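Response regulator (Helicobacter pylori, PDB 2PLN) probably regulates transcription as an orphan response regulator that binds promoter DNA, represented here by its N-terminal receiver domain. Local coordinates at residues K36-N39 with M44-V47. Numbering follows the deposited sequence.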
loop_
_atom_site.group_PDB
_atom_site.type_symbol
_atom_site.label_atom_id
_atom_site.label_comp_id
_atom_site.label_asym_id
_atom_site.label_seq_id
_atom_site.Cartn_x
_atom_site.Cartn_y
_atom_site.Cartn_z
ATOM N N LYS A 36 0.225 -20.421 4.396
ATOM C CA LYS A 36 0.628 -20.753 5.779
ATOM C C LYS A 36 0.818 -19.489 6.635
ATOM O O LYS A 36 0.383 -19.439 7.786
ATOM C CB LYS A 36 1.913 -21.614 5.769
ATOM C CG LYS A 36 2.408 -22.112 7.137
ATOM C CD LYS A 36 3.553 -23.161 6.972
ATOM C CE LYS A 36 4.707 -22.956 7.958
ATOM N NZ LYS A 36 5.868 -23.899 7.707
ATOM N N GLY A 37 1.469 -18.468 6.068
ATOM C CA GLY A 37 1.647 -17.184 6.758
ATOM C C GLY A 37 0.319 -16.543 7.087
ATOM O O GLY A 37 0.105 -16.010 8.190
ATOM N N LEU A 38 -0.606 -16.594 6.135
ATOM C CA LEU A 38 -1.923 -15.999 6.383
ATOM C C LEU A 38 -2.671 -16.768 7.451
ATOM O O LEU A 38 -3.356 -16.174 8.280
ATOM C CB LEU A 38 -2.746 -15.933 5.097
ATOM C CG LEU A 38 -2.206 -14.960 4.058
ATOM C CD1 LEU A 38 -2.877 -15.316 2.707
ATOM C CD2 LEU A 38 -2.417 -13.504 4.522
ATOM N N ASN A 39 -2.570 -18.097 7.403
ATOM C CA ASN A 39 -3.188 -18.938 8.433
ATOM C C ASN A 39 -2.747 -18.529 9.831
ATOM O O ASN A 39 -3.534 -18.591 10.760
ATOM C CB ASN A 39 -2.826 -20.411 8.236
ATOM C CG ASN A 39 -3.551 -21.040 7.100
ATOM O OD1 ASN A 39 -4.528 -20.481 6.537
ATOM N ND2 ASN A 39 -3.091 -22.220 6.730
HETATM N N MSE A 44 -8.265 -17.548 6.111
HETATM C CA MSE A 44 -8.389 -18.675 5.198
HETATM C C MSE A 44 -7.782 -18.211 3.889
HETATM O O MSE A 44 -7.903 -17.025 3.560
HETATM C CB MSE A 44 -9.849 -19.002 4.915
HETATM C CG MSE A 44 -9.975 -20.051 3.810
HETATM SE SE MSE A 44 -9.865 -21.767 4.697
HETATM C CE MSE A 44 -11.533 -21.243 5.596
ATOM N N ALA A 45 -7.129 -19.103 3.139
ATOM C CA ALA A 45 -6.587 -18.714 1.824
ATOM C C ALA A 45 -6.655 -19.852 0.795
ATOM O O ALA A 45 -6.366 -20.993 1.128
ATOM C CB ALA A 45 -5.148 -18.226 1.964
ATOM N N ASP A 46 -7.049 -19.528 -0.437
ATOM C CA ASP A 46 -6.998 -20.474 -1.557
ATOM C C ASP A 46 -5.933 -20.038 -2.518
ATOM O O ASP A 46 -5.930 -18.875 -2.932
ATOM C CB ASP A 46 -8.320 -20.496 -2.325
ATOM C CG ASP A 46 -9.476 -20.982 -1.483
ATOM O OD1 ASP A 46 -9.248 -21.864 -0.651
ATOM O OD2 ASP A 46 -10.636 -20.515 -1.569
ATOM N N VAL A 47 -5.070 -20.975 -2.913
ATOM C CA VAL A 47 -4.058 -20.708 -3.932
ATOM C C VAL A 47 -4.505 -21.322 -5.250
ATOM O O VAL A 47 -4.950 -22.469 -5.292
ATOM C CB VAL A 47 -2.655 -21.268 -3.565
ATOM C CG1 VAL A 47 -1.633 -20.892 -4.621
ATOM C CG2 VAL A 47 -2.194 -20.727 -2.213
#
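L38 and A45 make the close approach between the last turn of helix 28-40 and the edge strand 44-48: CD1 of L38 lies 3.8 Å from CB of A45, a methyl-to-methyl contact. Both CB atoms are directed at the opposing segment, and the CA atoms of the two residues stand 7.1 Å apart. With chi1 at -68°, the isobutyl group of L38 has CG opposite the carbonyl carbon, and CD1 is the branch that meets the alanine. CD2 of L38 is 6.0 Å from CB of A45; the same leucine side chain also packs on V21 and L23 of strand 20-24 and on V124 and I127 of helix 120-130. A45 also touches E35 of helix 28-40, and both members of the pair are buried.

One residue further along the helix the packing slackens. N39 and M44 pass without a close side-chain contact or hydrogen bond, although their CA atoms are only 6.1 Å apart, and both residues are exposed. The CB of M44, a selenomethionine, points away from the helix segment. Beyond A45, D46 turns to the other side of the strand, where its OD2 forms salt bridges with R20 and R61 and accepts a hydrogen bond from Y63.

The contact closes the strand 20-24, helix 28-40, strand 44-48 beta-alpha-beta unit of the CheY-like receiver fold. No hydrogen bond or salt bridge spans the two segments and just 120 Å² is buried, which implies that helix and strand are matched here by apolar contact alone.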